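Local structure of purine nucleoside phosphorylase (Caulobacter vibrioides, 1XFJ) at residues Thr8-Leu13 with Val20-Phe25. The protein probably phosphorolyses purine nucleosides such as inosine and S-methyl-5'-thioadenosine and deaminates adenosine. Sequence-based numbering, arbitrary orientation.
Sequences TVQSPL and VKHAFF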
ATOM      1  N   THR A   8       0.491  -1.971 -14.925  1.00  5.69           N
ATOM      2  CA  THR A   8       0.868  -2.258 -13.552  1.00  5.65           C
ATOM      3  C   THR A   8       2.345  -2.043 -13.318  1.00  4.99           C
ATOM      4  O   THR A   8       3.142  -2.010 -14.255  1.00  5.70           O
ATOM      5  CB  THR A   8       0.571  -3.728 -13.161  1.00  7.08           C
ATOM      6  OG1 THR A   8       1.385  -4.604 -13.954  1.00  9.75           O
ATOM      7  CG2 THR A   8      -0.896  -4.068 -13.387  1.00  8.59           C
ATOM      8  N   VAL A   9       2.694  -1.874 -12.049  1.00  5.25           N
ATOM      9  CA  VAL A   9       4.081  -1.742 -11.654  1.00  5.01           C
ATOM     10  C   VAL A   9       4.334  -3.049 -10.925  1.00  6.35           C
ATOM     11  O   VAL A   9       3.624  -3.387  -9.980  1.00  6.63           O
ATOM     12  CB  VAL A   9       4.310  -0.577 -10.671  1.00  5.06           C
ATOM     13  CG1 VAL A   9       5.727  -0.641 -10.121  1.00  7.16           C
ATOM     14  CG2 VAL A   9       4.082   0.752 -11.378  1.00  5.79           C
ATOM     15  N   GLN A  10       5.318  -3.807 -11.382  1.00  6.16           N
ATOM     16  CA  GLN A  10       5.628  -5.065 -10.728  1.00  7.29           C
ATOM     17  C   GLN A  10       7.067  -5.070 -10.269  1.00  6.95           C
ATOM     18  O   GLN A  10       7.908  -4.362 -10.823  1.00  5.78           O
ATOM     19  CB  GLN A  10       5.373  -6.234 -11.670  1.00  9.63           C
ATOM     20  CG  GLN A  10       3.905  -6.511 -11.902  1.00 14.48           C
ATOM     21  CD  GLN A  10       3.693  -7.738 -12.749  1.00 15.91           C
ATOM     22  OE1 GLN A  10       4.144  -7.798 -13.893  1.00 19.88           O
ATOM     23  NE2 GLN A  10       3.012  -8.731 -12.194  1.00 16.29           N
ATOM     24  N   SER A  11       7.335  -5.872  -9.244  1.00  5.78           N
ATOM     25  CA  SER A  11       8.665  -5.991  -8.668  1.00  5.40           C
ATOM     26  C   SER A  11       9.352  -7.300  -9.036  1.00  6.49           C
ATOM     27  O   SER A  11       8.734  -8.366  -9.017  1.00  6.01           O
ATOM     28  CB  SER A  11       8.583  -5.898  -7.145  1.00  7.79           C
ATOM     29  OG  SER A  11       9.792  -6.342  -6.556  1.00  6.96           O
ATOM     30  N   PRO A  12      10.647  -7.233  -9.381  1.00  6.48           N
ATOM     31  CA  PRO A  12      11.390  -8.443  -9.740  1.00  6.94           C
ATOM     32  C   PRO A  12      11.427  -9.428  -8.574  1.00  6.66           C
ATOM     33  O   PRO A  12      11.548 -10.637  -8.772  1.00  8.68           O
ATOM     34  CB  PRO A  12      12.777  -7.901 -10.085  1.00  6.91           C
ATOM     35  CG  PRO A  12      12.470  -6.569 -10.669  1.00  9.76           C
ATOM     36  CD  PRO A  12      11.421  -6.025  -9.717  1.00  7.72           C
ATOM     37  N   LEU A  13      11.310  -8.905  -7.355  1.00  6.81           N
ATOM     38  CA  LEU A  13      11.337  -9.743  -6.162  1.00  7.07           C
ATOM     39  C   LEU A  13      10.090 -10.588  -5.968  1.00  8.03           C
ATOM     40  O   LEU A  13      10.100 -11.534  -5.181  1.00  9.27           O
ATOM     41  CB  LEU A  13      11.557  -8.888  -4.913  1.00  9.46           C
ATOM     42  CG  LEU A  13      13.001  -8.483  -4.618  1.00 11.79           C
ATOM     43  CD1 LEU A  13      13.580  -7.782  -5.821  1.00 14.30           C
ATOM     44  CD2 LEU A  13      13.052  -7.596  -3.386  1.00 10.68           C
ATOM     45  N   VAL A  20       1.823 -17.164  -7.470  1.00  7.24           N
ATOM     46  CA  VAL A  20       1.619 -15.899  -6.775  1.00  6.13           C
ATOM     47  C   VAL A  20       1.484 -14.790  -7.810  1.00  5.73           C
ATOM     48  O   VAL A  20       2.277 -14.698  -8.748  1.00  6.32           O
ATOM     49  CB  VAL A  20       2.804 -15.557  -5.842  1.00  6.85           C
ATOM     50  CG1 VAL A  20       2.606 -14.170  -5.232  1.00  6.44           C
ATOM     51  CG2 VAL A  20       2.923 -16.597  -4.746  1.00  7.53           C
ATOM     52  N   LYS A  21       0.469 -13.952  -7.647  1.00  4.79           N
ATOM     53  CA  LYS A  21       0.265 -12.851  -8.575  1.00  4.67           C
ATOM     54  C   LYS A  21       0.185 -11.578  -7.746  1.00  4.70           C
ATOM     55  O   LYS A  21      -0.495 -11.544  -6.722  1.00  3.31           O
ATOM     56  CB  LYS A  21      -1.028 -13.070  -9.375  1.00  7.46           C
ATOM     57  CG  LYS A  21      -1.110 -12.253 -10.657  1.00 11.61           C
ATOM     58  CD  LYS A  21      -2.293 -12.694 -11.515  1.00 15.39           C
ATOM     59  CE  LYS A  21      -2.331 -11.948 -12.844  1.00 15.90           C
ATOM     60  NZ  LYS A  21      -1.144 -12.249 -13.684  1.00 20.41           N
ATOM     61  N   HIS A  22       0.898 -10.543  -8.179  1.00  4.46           N
ATOM     62  CA  HIS A  22       0.925  -9.276  -7.457  1.00  4.16           C
ATOM     63  C   HIS A  22       0.905  -8.122  -8.439  1.00  5.53           C
ATOM     64  O   HIS A  22       1.198  -8.296  -9.620  1.00  5.45           O
ATOM     65  CB  HIS A  22       2.215  -9.158  -6.654  1.00  3.73           C
ATOM     66  CG  HIS A  22       3.395  -8.775  -7.490  1.00  5.23           C
ATOM     67  ND1 HIS A  22       3.961  -7.518  -7.447  1.00  5.30           N
ATOM     68  CD2 HIS A  22       4.080  -9.463  -8.433  1.00  3.07           C
ATOM     69  CE1 HIS A  22       4.943  -7.450  -8.328  1.00  6.24           C
ATOM     70  NE2 HIS A  22       5.036  -8.616  -8.940  1.00  9.06           N
ATOM     71  N   ALA A  23       0.597  -6.934  -7.931  1.00  4.62           N
ATOM     72  CA  ALA A  23       0.577  -5.752  -8.770  1.00  3.76           C
ATOM     73  C   ALA A  23       0.315  -4.484  -7.987  1.00  3.05           C
ATOM     74  O   ALA A  23      -0.486  -4.465  -7.055  1.00  3.02           O
ATOM     75  CB  ALA A  23      -0.475  -5.897  -9.861  1.00  6.22           C
ATOM     76  N   PHE A  24       1.032  -3.434  -8.367  1.00  3.54           N
ATOM     77  CA  PHE A  24       0.853  -2.110  -7.789  1.00  3.45           C
ATOM     78  C   PHE A  24       0.187  -1.408  -8.969  1.00  3.13           C
ATOM     79  O   PHE A  24       0.834  -1.117  -9.973  1.00  3.50           O
ATOM     80  CB  PHE A  24       2.206  -1.466  -7.475  1.00  3.06           C
ATOM     81  CG  PHE A  24       2.967  -2.157  -6.376  1.00  3.04           C
ATOM     82  CD1 PHE A  24       2.579  -2.014  -5.046  1.00  3.07           C
ATOM     83  CD2 PHE A  24       4.060  -2.966  -6.672  1.00  3.06           C
ATOM     84  CE1 PHE A  24       3.275  -2.669  -4.022  1.00  3.39           C
ATOM     85  CE2 PHE A  24       4.761  -3.624  -5.661  1.00  4.96           C
ATOM     86  CZ  PHE A  24       4.367  -3.475  -4.332  1.00  4.10           C
ATOM     87  N   PHE A  25      -1.113  -1.166  -8.863  1.00  3.13           N
ATOM     88  CA  PHE A  25      -1.834  -0.541  -9.958  1.00  3.64           C
ATOM     89  C   PHE A  25      -1.599   0.954 -10.091  1.00  3.13           C
ATOM     90  O   PHE A  25      -1.131   1.614  -9.159  1.00  3.10           O
ATOM     91  CB  PHE A  25      -3.329  -0.847  -9.824  1.00  3.02           C
ATOM     92  CG  PHE A  25      -3.653  -2.295 -10.042  1.00  3.04           C
ATOM     93  CD1 PHE A  25      -3.775  -2.799 -11.333  1.00  3.52           C
ATOM     94  CD2 PHE A  25      -3.744  -3.173  -8.964  1.00  4.87           C
ATOM     95  CE1 PHE A  25      -3.978  -4.162 -11.552  1.00  3.89           C
ATOM     96  CE2 PHE A  25      -3.945  -4.539  -9.168  1.00  3.59           C
ATOM     97  CZ  PHE A  25      -4.061  -5.035 -10.469  1.00  4.15           C
TER
HETATM   98  O   HOH W   1       1.299 -11.124 -13.602  1.00 23.19           O
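Val9 and Phe24 form an antiparallel hydrogen-bonded pair. Val9 N donates to Phe24 O at 2.9 Å, and Phe24 N returns a bond to Val9 O at 3.1 Å. The pair joins the short strand 8-9 to strand 20-25 at the margin of a mixed sheet. Strand 253-259 bonds to the other side of strand 20-25. The tight part of the contact is buried around this pair. Val9 CB meets Phe24 CB at 3.9 Å, and the Phe24 ring turns its edge to Val9 O, with CD2 nearest. On the face shared by Thr8 and Phe25, the Thr8 methyl CG2 lies 3.6 Å from Phe25 CE1 and also touches Ala23 CB. Trp62 of helix 49-62 covers this face and meets the Phe25 ring edge-to-face.

Beyond Val9, residues 10-13 leave the strand, and side chains take over. His22 CG sits between its backbone N and carbonyl carbon (chi1 78°). The His22 ring presents an edge to Ser11 N, but which way round the ring is flipped is doubtful. Gln10 lies obliquely across this ring, its amide plane turned 23° from it. Gln10 NE2 donates to His22 O at 3.2 Å. The solvent side is looser. There a water accepts from both Gln10 NE2 and Lys21 NZ, the latter at 2.7 Å.

Ser11 is the N-cap of helix 12-15. Its OG accepts from Leu13 N and also bonds Glu223 OE1. Across the contact, two backbone bonds pair buried Val9 with Phe24, while at exposed Gln10 the polar links are the longer amide bond and the shared water.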